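Local structure of uncharacterized protein (Pyrococcus furiosus, 4XLZ) at residues 103-108 / 128-133; 136-141 / 156-161; 3-8 / 12-17. The protein probably removes an acetyl group from N,N'-diacetylchitobiose, as a metal-dependent deacetylase of carbohydrate esterase family 14. All blocks are in the same frame, centred on the assembly; numbering follows the deposited sequence.

Contacts 1 and 2 belong to the same alpha/beta domain and lie one after the other along the chain: helix 118-131, which supplies most of the second segment of contact 1, is followed, after a short loop, by strand 135-139, which supplies the first segment of contact 2. Their centres are about 14 Å apart, and they touch where I128 CD1 comes within 4.2 Å of S161 O. In contact 2 the side chain of A138 is about 12 Å from a cadmium ion, and helix 149-164 also carries H151, a cadmium ligand with H40 and D43. Contact 3, at the N-terminus, stands apart, its centre about 29 Å from that of contact 2 and about 39 Å from that of contact 1. Contacts 2 and 3 both touch the fourth subunit.

Contact 1. Residues 103-108 / 128-133; sequences KIYWLN and IRKEKP
K103 and Y105, two residues apart on strand 103-109, both reach across to the carboxylate of E131 in the last turn of helix 118-131, and both take the same oxygen. K103 NZ lies 2.8 Å from E131 OE1 in a salt bridge that uses the syn lone pair, the one on the side of OE2. From the anti side comes the phenol: Y105 OH donates to E131 OE1 at 2.5 Å, a short bond, 16° out of the carboxylate plane. The acceptor lies in the plane of the tyrosine ring, at its edge, while the carboxylate is turned almost perpendicular to that ring.

The lysine leaves the strand with CG opposite its own backbone N, runs straight as far as CD, and then bends at chi3 (-77°), which swings NZ onto OE1. E131 bends at chi2 instead, bringing its carboxylate to meet both donors. Its aliphatic part adds a looser contact, CG standing 3.6 Å from Y105 OH. A water completes a ring on the other oxygen, giving a hydrogen bond to E131 OE2 and receiving one from K103 NZ.

The strand is an outermost strand of the parallel sheet within this chain, and the helix packs on the sheet with Y105 also against I127. E131 OE2 has a further salt bridge with K33. With two lysines, a phenol and a water around it, the buried carboxylate is probably kept ionised, and two donors on opposite sides of OE1 restrict its rotation.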
loop_
_atom_site.group_PDB
_atom_site.type_symbol
_atom_site.label_atom_id
_atom_site.label_comp_id
_atom_site.label_asym_id
_atom_site.label_seq_id
_atom_site.Cartn_x
_atom_site.Cartn_y
_atom_site.Cartn_z
ATOM N N LYS A 103 -5.210 -22.442 24.897
ATOM C CA LYS A 103 -5.550 -22.201 23.469
ATOM C C LYS A 103 -4.790 -20.923 23.013
ATOM O O LYS A 103 -4.851 -19.910 23.708
ATOM C CB LYS A 103 -7.014 -21.972 23.291
ATOM C CG LYS A 103 -7.420 -21.857 21.809
ATOM C CD LYS A 103 -8.940 -21.557 21.658
ATOM C CE LYS A 103 -9.897 -22.719 21.867
ATOM N NZ LYS A 103 -11.341 -22.368 21.241
ATOM N N ILE A 104 -4.135 -21.090 21.887
ATOM C CA ILE A 104 -3.361 -19.915 21.308
ATOM C C ILE A 104 -3.808 -19.848 19.835
ATOM O O ILE A 104 -3.743 -20.864 19.081
ATOM C CB ILE A 104 -1.871 -20.188 21.343
ATOM C CG1 ILE A 104 -1.371 -20.347 22.845
ATOM C CG2 ILE A 104 -1.167 -18.972 20.704
ATOM C CD1 ILE A 104 0.062 -20.964 22.877
ATOM N N TYR A 105 -4.263 -18.643 19.407
ATOM C CA TYR A 105 -4.413 -18.376 17.955
ATOM C C TYR A 105 -3.169 -17.674 17.422
ATOM O O TYR A 105 -2.775 -16.654 18.056
ATOM C CB TYR A 105 -5.578 -17.414 17.710
ATOM C CG TYR A 105 -6.935 -17.997 17.989
ATOM C CD1 TYR A 105 -7.509 -18.002 19.296
ATOM C CD2 TYR A 105 -7.709 -18.468 16.919
ATOM C CE1 TYR A 105 -8.812 -18.517 19.478
ATOM C CE2 TYR A 105 -8.977 -18.988 17.126
ATOM C CZ TYR A 105 -9.506 -18.978 18.370
ATOM O OH TYR A 105 -10.823 -19.460 18.567
ATOM N N TRP A 106 -2.601 -18.174 16.404
ATOM C CA TRP A 106 -1.368 -17.626 15.811
ATOM C C TRP A 106 -1.738 -16.907 14.552
ATOM O O TRP A 106 -2.180 -17.528 13.553
ATOM C CB TRP A 106 -0.389 -18.752 15.421
ATOM C CG TRP A 106 0.068 -19.584 16.635
ATOM C CD1 TRP A 106 -0.483 -20.779 17.050
ATOM C CD2 TRP A 106 1.105 -19.258 17.510
ATOM N NE1 TRP A 106 0.322 -21.263 18.159
ATOM C CE2 TRP A 106 1.231 -20.296 18.433
ATOM C CE3 TRP A 106 1.976 -18.173 17.564
ATOM C CZ2 TRP A 106 2.248 -20.303 19.431
ATOM C CZ3 TRP A 106 3.017 -18.125 18.554
ATOM C CH2 TRP A 106 3.096 -19.219 19.460
ATOM N N LEU A 107 -1.642 -15.595 14.520
ATOM C CA LEU A 107 -1.997 -14.893 13.229
ATOM C C LEU A 107 -0.929 -15.027 12.228
ATOM O O LEU A 107 -1.190 -14.834 11.011
ATOM C CB LEU A 107 -2.205 -13.377 13.498
ATOM C CG LEU A 107 -3.337 -13.059 14.459
ATOM C CD1 LEU A 107 -3.659 -11.548 14.292
ATOM C CD2 LEU A 107 -4.674 -13.836 14.245
ATOM N N ASN A 108 0.352 -15.307 12.639
ATOM C CA ASN A 108 1.471 -15.590 11.762
ATOM C C ASN A 108 1.945 -14.441 10.843
ATOM O O ASN A 108 2.664 -14.698 9.944
ATOM C CB ASN A 108 1.207 -16.862 10.848
ATOM C CG ASN A 108 1.151 -18.207 11.691
ATOM O OD1 ASN A 108 0.181 -18.956 11.580
ATOM N ND2 ASN A 108 2.074 -18.416 12.352
ATOM N N ILE A 128 -12.657 -12.516 18.161
ATOM C CA ILE A 128 -13.469 -11.985 19.193
ATOM C C ILE A 128 -14.927 -12.445 19.014
ATOM O O ILE A 128 -15.551 -12.725 20.031
ATOM C CB ILE A 128 -13.332 -10.397 19.237
ATOM C CG1 ILE A 128 -11.868 -10.099 19.702
ATOM C CG2 ILE A 128 -14.350 -9.747 20.185
ATOM C CD1 ILE A 128 -11.550 -8.572 19.540
ATOM N N ARG A 129 -15.401 -12.363 17.778
ATOM C CA ARG A 129 -16.807 -12.743 17.596
ATOM C C ARG A 129 -16.922 -14.232 17.775
ATOM O O ARG A 129 -18.021 -14.637 18.310
ATOM C CB ARG A 129 -17.271 -12.346 16.226
ATOM C CG ARG A 129 -17.434 -10.828 16.088
ATOM C CD ARG A 129 -17.740 -10.550 14.582
ATOM N NE ARG A 129 -18.044 -9.059 14.480
ATOM C CZ ARG A 129 -18.107 -8.381 13.296
ATOM N NH1 ARG A 129 -18.497 -7.100 13.322
ATOM N NH2 ARG A 129 -17.738 -8.997 12.155
ATOM N N LYS A 130 -15.970 -15.046 17.423
ATOM C CA LYS A 130 -16.099 -16.546 17.661
ATOM C C LYS A 130 -16.063 -16.833 19.162
ATOM O O LYS A 130 -16.906 -17.606 19.686
ATOM C CB LYS A 130 -14.963 -17.227 16.975
ATOM C CG LYS A 130 -14.945 -18.761 17.245
ATOM C CD LYS A 130 -16.027 -19.538 16.581
ATOM C CE LYS A 130 -15.891 -21.087 17.131
ATOM N NZ LYS A 130 -16.874 -21.820 16.229
ATOM N N GLU A 131 -15.119 -16.212 19.887
ATOM C CA GLU A 131 -14.897 -16.634 21.266
ATOM C C GLU A 131 -15.771 -15.890 22.217
ATOM O O GLU A 131 -15.983 -16.388 23.388
ATOM C CB GLU A 131 -13.383 -16.436 21.616
ATOM C CG GLU A 131 -12.458 -17.394 20.947
ATOM C CD GLU A 131 -12.476 -18.849 21.498
ATOM O OE1 GLU A 131 -11.770 -19.625 20.910
ATOM O OE2 GLU A 131 -13.242 -19.055 22.501
ATOM N N LYS A 132 -16.294 -14.701 21.920
ATOM C CA LYS A 132 -17.138 -13.881 22.796
ATOM C C LYS A 132 -16.502 -13.628 24.168
ATOM O O LYS A 132 -17.088 -13.979 25.247
ATOM C CB LYS A 132 -18.518 -14.605 22.957
ATOM C CG LYS A 132 -19.231 -14.571 21.630
ATOM C CD LYS A 132 -20.665 -15.207 21.755
ATOM C CE LYS A 132 -21.709 -14.783 20.626
ATOM N NZ LYS A 132 -22.050 -13.210 20.401
ATOM N N PRO A 133 -15.259 -13.169 24.231
ATOM C CA PRO A 133 -14.610 -13.005 25.523
ATOM C C PRO A 133 -15.220 -11.875 26.318
ATOM O O PRO A 133 -15.667 -10.777 25.827
ATOM C CB PRO A 133 -13.143 -12.644 25.142
ATOM C CG PRO A 133 -13.348 -11.852 23.780
ATOM C CD PRO A 133 -14.361 -12.810 23.098
HETATM O O HOH W 1 -12.957 -21.413 23.793
#

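Contact 2. Residues 136-141 / 156-161; sequences VFAPDP and FLAIES
P141 sets its CB-CG edge on one face of the F156 ring, and this is a CH-pi contact: P141 CB stands 3.5 Å from the centroid of the F156 ring, only 2° off its normal. The next ring carbon of the proline, CG, shifts toward one side of the phenyl group and meets F156 CD1 at 3.6 Å. With chi1 at -76°, F156 CG lies opposite its own carbonyl carbon, which brings one face of the ring under P141 CB. W142 meets the same phenylalanine edge-to-face, and R152 of the fourth subunit adds a cation-pi interaction.

The segments join strand 135-139, with the turn after it, to helix 149-164 in the parallel alpha/beta fold of the de-N-acetylase family; the strand lies between 33-38 and 186-190 in the sheet.

The remaining contacts are apolar. A138 and A158 point their methyl groups at each other, and the 3.4 Å between A138 CB and A158 CB is tighter than usual for two carbons; A138 CA and A158 CA are 6.5 Å apart. The next residue, I159, extends its CD1 methyl to P141 CD and P141 CG at 4.0 Å, CG being shared with F156.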
loop_
_atom_site.group_PDB
_atom_site.type_symbol
_atom_site.label_atom_id
_atom_site.label_comp_id
_atom_site.label_asym_id
_atom_site.label_seq_id
_atom_site.Cartn_x
_atom_site.Cartn_y
_atom_site.Cartn_z
ATOM N N VAL A 136 -10.555 -8.320 27.195
ATOM C CA VAL A 136 -9.358 -8.366 26.289
ATOM C C VAL A 136 -8.199 -7.568 26.889
ATOM O O VAL A 136 -8.464 -6.432 27.358
ATOM C CB VAL A 136 -9.797 -7.797 24.866
ATOM C CG1 VAL A 136 -8.526 -7.735 23.952
ATOM C CG2 VAL A 136 -10.738 -8.700 24.200
ATOM N N PHE A 137 -7.039 -8.207 26.890
ATOM C CA PHE A 137 -5.817 -7.558 27.358
ATOM C C PHE A 137 -4.898 -7.323 26.129
ATOM O O PHE A 137 -4.783 -8.184 25.256
ATOM C CB PHE A 137 -5.047 -8.488 28.313
ATOM C CG PHE A 137 -5.760 -8.726 29.646
ATOM C CD1 PHE A 137 -6.751 -9.677 29.720
ATOM C CD2 PHE A 137 -5.382 -8.013 30.779
ATOM C CE1 PHE A 137 -7.448 -9.880 30.992
ATOM C CE2 PHE A 137 -6.042 -8.198 32.011
ATOM C CZ PHE A 137 -7.076 -9.164 32.130
ATOM N N ALA A 138 -4.234 -6.175 26.130
ATOM C CA ALA A 138 -3.285 -5.867 25.032
ATOM C C ALA A 138 -2.255 -4.854 25.547
ATOM O O ALA A 138 -2.513 -4.179 26.575
ATOM C CB ALA A 138 -4.088 -5.231 23.838
ATOM N N PRO A 139 -1.139 -4.662 24.819
ATOM C CA PRO A 139 -0.206 -3.582 25.225
ATOM C C PRO A 139 -0.791 -2.201 25.144
ATOM O O PRO A 139 -1.611 -1.964 24.243
ATOM C CB PRO A 139 0.974 -3.694 24.216
ATOM C CG PRO A 139 0.885 -5.191 23.734
ATOM C CD PRO A 139 -0.641 -5.446 23.677
ATOM N N ASP A 140 -0.362 -1.300 25.999
ATOM C CA ASP A 140 -0.782 0.101 25.911
ATOM C C ASP A 140 0.012 0.740 24.765
ATOM O O ASP A 140 1.225 0.926 24.877
ATOM C CB ASP A 140 -0.381 0.723 27.271
ATOM C CG ASP A 140 -0.722 2.189 27.357
ATOM O OD1 ASP A 140 -0.712 2.755 28.515
ATOM O OD2 ASP A 140 -0.999 2.842 26.317
ATOM N N PRO A 141 -0.671 1.137 23.679
ATOM C CA PRO A 141 0.133 1.677 22.539
ATOM C C PRO A 141 0.627 3.079 22.793
ATOM O O PRO A 141 1.471 3.482 21.975
ATOM C CB PRO A 141 -0.986 1.668 21.399
ATOM C CG PRO A 141 -2.308 1.962 22.191
ATOM C CD PRO A 141 -2.151 1.082 23.493
ATOM N N PHE A 156 -2.992 -0.595 19.325
ATOM C CA PHE A 156 -4.073 0.167 18.644
ATOM C C PHE A 156 -5.029 -0.765 17.959
ATOM O O PHE A 156 -6.233 -0.550 18.054
ATOM C CB PHE A 156 -3.402 1.082 17.554
ATOM C CG PHE A 156 -2.703 2.324 18.107
ATOM C CD1 PHE A 156 -3.407 3.194 18.946
ATOM C CD2 PHE A 156 -1.344 2.492 17.777
ATOM C CE1 PHE A 156 -2.721 4.370 19.425
ATOM C CE2 PHE A 156 -0.655 3.662 18.294
ATOM C CZ PHE A 156 -1.374 4.572 19.119
ATOM N N LEU A 157 -4.518 -1.767 17.258
ATOM C CA LEU A 157 -5.445 -2.706 16.546
ATOM C C LEU A 157 -6.339 -3.452 17.536
ATOM O O LEU A 157 -7.508 -3.731 17.220
ATOM C CB LEU A 157 -4.675 -3.683 15.730
ATOM C CG LEU A 157 -3.877 -3.077 14.518
ATOM C CD1 LEU A 157 -2.840 -4.161 13.998
ATOM C CD2 LEU A 157 -4.872 -2.719 13.364
ATOM N N ALA A 158 -5.819 -3.774 18.731
ATOM C CA ALA A 158 -6.690 -4.486 19.684
ATOM C C ALA A 158 -7.815 -3.632 20.190
ATOM O O ALA A 158 -8.977 -4.044 20.181
ATOM C CB ALA A 158 -5.792 -4.902 20.915
ATOM N N ILE A 159 -7.529 -2.335 20.494
ATOM C CA ILE A 159 -8.542 -1.416 21.009
ATOM C C ILE A 159 -9.593 -1.242 19.900
ATOM O O ILE A 159 -10.792 -1.290 20.133
ATOM C CB ILE A 159 -7.913 -0.075 21.380
ATOM C CG1 ILE A 159 -7.028 -0.331 22.598
ATOM C CG2 ILE A 159 -9.025 0.951 21.732
ATOM C CD1 ILE A 159 -6.072 0.896 22.886
ATOM N N GLU A 160 -9.112 -0.954 18.682
ATOM C CA GLU A 160 -10.032 -0.724 17.518
ATOM C C GLU A 160 -10.877 -1.926 17.306
ATOM O O GLU A 160 -12.120 -1.811 17.010
ATOM C CB GLU A 160 -9.185 -0.436 16.295
ATOM C CG GLU A 160 -8.468 0.900 16.467
ATOM C CD GLU A 160 -7.181 0.992 15.556
ATOM O OE1 GLU A 160 -6.949 0.145 14.685
ATOM O OE2 GLU A 160 -6.373 1.933 15.815
ATOM N N SER A 161 -10.268 -3.104 17.315
ATOM C CA SER A 161 -11.012 -4.341 16.961
ATOM C C SER A 161 -12.046 -4.639 18.050
ATOM O O SER A 161 -13.118 -5.180 17.701
ATOM C CB SER A 161 -10.065 -5.501 16.846
ATOM O OG SER A 161 -9.145 -5.231 15.744
#

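Contact 3. Residues 3-8 / 12-17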
loop_
_atom_site.group_PDB
_atom_site.type_symbol
_atom_site.label_atom_id
_atom_site.label_comp_id
_atom_site.label_asym_id
_atom_site.label_seq_id
_atom_site.Cartn_x
_atom_site.Cartn_y
_atom_site.Cartn_z
ATOM N N GLU A 3 -27.720 18.949 34.636
ATOM C CA GLU A 3 -27.952 20.416 34.788
ATOM C C GLU A 3 -27.803 20.873 36.235
ATOM O O GLU A 3 -27.520 22.043 36.447
ATOM C CB GLU A 3 -29.371 20.726 34.304
ATOM C CG GLU A 3 -29.318 20.732 32.750
ATOM C CD GLU A 3 -30.637 20.656 32.217
ATOM O OE1 GLU A 3 -31.206 19.513 32.119
ATOM O OE2 GLU A 3 -31.113 21.735 31.881
ATOM N N ASN A 4 -27.811 19.931 37.146
ATOM C CA ASN A 4 -27.720 20.358 38.534
ATOM C C ASN A 4 -26.363 20.266 39.196
ATOM O O ASN A 4 -26.116 20.859 40.247
ATOM C CB ASN A 4 -28.834 19.631 39.303
ATOM C CG ASN A 4 -30.225 20.221 38.940
ATOM O OD1 ASN A 4 -30.322 21.227 38.173
ATOM N ND2 ASN A 4 -31.257 19.559 39.337
ATOM N N VAL A 5 -25.382 19.743 38.517
ATOM C CA VAL A 5 -23.989 19.825 39.012
ATOM C C VAL A 5 -23.430 21.205 38.731
ATOM O O VAL A 5 -23.839 21.857 37.710
ATOM C CB VAL A 5 -23.141 18.717 38.313
ATOM C CG1 VAL A 5 -23.591 17.345 38.813
ATOM C CG2 VAL A 5 -23.339 18.737 36.780
ATOM N N SER A 6 -22.504 21.651 39.580
ATOM C CA SER A 6 -22.029 23.001 39.488
ATOM C C SER A 6 -20.595 23.151 39.110
ATOM O O SER A 6 -20.179 24.293 38.883
ATOM C CB SER A 6 -22.125 23.609 40.951
ATOM O OG SER A 6 -23.443 23.973 41.026
ATOM N N THR A 7 -19.846 22.096 39.296
ATOM C CA THR A 7 -18.427 22.220 38.947
ATOM C C THR A 7 -18.028 21.017 38.072
ATOM O O THR A 7 -18.689 19.983 38.079
ATOM C CB THR A 7 -17.483 22.131 40.188
ATOM O OG1 THR A 7 -17.594 20.893 40.824
ATOM C CG2 THR A 7 -17.796 23.229 41.271
ATOM N N PHE A 8 -16.870 21.180 37.373
ATOM C CA PHE A 8 -16.478 20.072 36.493
ATOM C C PHE A 8 -16.166 18.892 37.376
ATOM O O PHE A 8 -16.463 17.740 37.051
ATOM C CB PHE A 8 -15.160 20.518 35.712
ATOM C CG PHE A 8 -14.444 19.317 35.134
ATOM C CD1 PHE A 8 -15.043 18.617 34.089
ATOM C CD2 PHE A 8 -13.257 18.841 35.700
ATOM C CE1 PHE A 8 -14.403 17.423 33.634
ATOM C CE2 PHE A 8 -12.615 17.660 35.272
ATOM C CZ PHE A 8 -13.205 16.971 34.200
ATOM N N PHE A 12 -17.596 15.286 36.544
ATOM C CA PHE A 12 -16.717 14.199 36.296
ATOM C C PHE A 12 -16.926 12.999 37.214
ATOM O O PHE A 12 -17.043 11.849 36.780
ATOM C CB PHE A 12 -15.249 14.753 36.432
ATOM C CG PHE A 12 -14.194 13.658 36.306
ATOM C CD1 PHE A 12 -13.709 13.302 35.012
ATOM C CD2 PHE A 12 -13.686 13.048 37.440
ATOM C CE1 PHE A 12 -12.676 12.322 34.902
ATOM C CE2 PHE A 12 -12.687 12.076 37.351
ATOM C CZ PHE A 12 -12.147 11.736 36.107
ATOM N N ASN A 13 -17.068 13.299 38.519
ATOM C CA ASN A 13 -17.295 12.156 39.422
ATOM C C ASN A 13 -18.648 11.485 39.163
ATOM O O ASN A 13 -18.813 10.260 39.212
ATOM C CB ASN A 13 -17.283 12.686 40.914
ATOM C CG ASN A 13 -15.901 13.141 41.395
ATOM O OD1 ASN A 13 -14.910 12.707 40.915
ATOM N ND2 ASN A 13 -15.874 14.034 42.377
ATOM N N LYS A 14 -19.670 12.298 38.905
ATOM C CA LYS A 14 -20.967 11.708 38.619
ATOM C C LYS A 14 -21.023 10.911 37.290
ATOM O O LYS A 14 -21.624 9.832 37.169
ATOM C CB LYS A 14 -22.023 12.819 38.622
ATOM C CG LYS A 14 -23.481 12.323 38.502
ATOM C CD LYS A 14 -24.392 13.606 38.392
ATOM C CE LYS A 14 -25.878 13.164 38.067
ATOM N NZ LYS A 14 -26.441 12.638 39.467
ATOM N N LEU A 15 -20.295 11.459 36.286
ATOM C CA LEU A 15 -20.233 10.735 34.980
ATOM C C LEU A 15 -19.572 9.368 35.249
ATOM O O LEU A 15 -20.043 8.343 34.772
ATOM C CB LEU A 15 -19.381 11.574 34.023
ATOM C CG LEU A 15 -19.212 10.860 32.641
ATOM C CD1 LEU A 15 -20.561 10.884 31.832
ATOM C CD2 LEU A 15 -18.096 11.682 31.867
ATOM N N LEU A 16 -18.439 9.334 35.957
ATOM C CA LEU A 16 -17.753 8.021 36.182
ATOM C C LEU A 16 -18.501 7.068 37.089
ATOM O O LEU A 16 -18.644 5.919 36.730
ATOM C CB LEU A 16 -16.371 8.253 36.811
ATOM C CG LEU A 16 -15.241 8.685 35.949
ATOM C CD1 LEU A 16 -14.156 8.789 37.081
ATOM C CD2 LEU A 16 -14.857 7.553 35.037
ATOM N N LYS A 17 -19.115 7.568 38.165
ATOM C CA LYS A 17 -19.749 6.667 39.174
ATOM C C LYS A 17 -21.075 6.261 38.749
ATOM O O LYS A 17 -21.437 5.105 38.845
ATOM C CB LYS A 17 -19.841 7.429 40.506
ATOM C CG LYS A 17 -20.526 6.592 41.664
ATOM C CD LYS A 17 -21.195 7.639 42.711
ATOM C CE LYS A 17 -22.131 7.008 43.742
ATOM N NZ LYS A 17 -21.377 5.868 44.296
#
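The start of helix 8-19 and the loop that leads into it make this contact, at the N-terminal end of the chain and far from the centre of the protein. T7 is the N-cap residue, its OG1 accepting from the backbone N of E10, and the first full turn follows at once: F12 N donates to F8 O at 2.8 Å in a nearly straight bond, with an N-H...O angle of 176°.

The two phenylalanines, four residues apart, lie along the same side of the helix. The side-chain contact is chiefly a CH-pi one. F12 CB sits over one face of the F8 ring, 4.1 Å from its centroid and displaced toward the rim, and its closest atom of the F8 ring is CZ, at 3.8 Å. The ring centroids are 5.7 Å apart with planes at 45°, an oblique pairing. Both residues place CG opposite the backbone N (chi1 162° in F8), and the two side chains cross obliquely, F8 CZ also reaching F12 CD1.

On the loop, V5 turns inward and sets its CG1 methyl 3.8 Å from K14 CD, so that only the aliphatic part of the lysine is used. K14 stays extended until chi4, where it bends, and its NZ pairs with E18 in a salt bridge.

The fourth subunit closes over the same region: its F237 meets F8 edge-to-face, its E240 accepts a hydrogen bond from F8 N, and its M236 packs on V5. The contact between the two segments therefore relies on apolar packing and one helix bond; with its charge met by E18, K14 can lend its CD to V5 without burying an unpaired ammonium group.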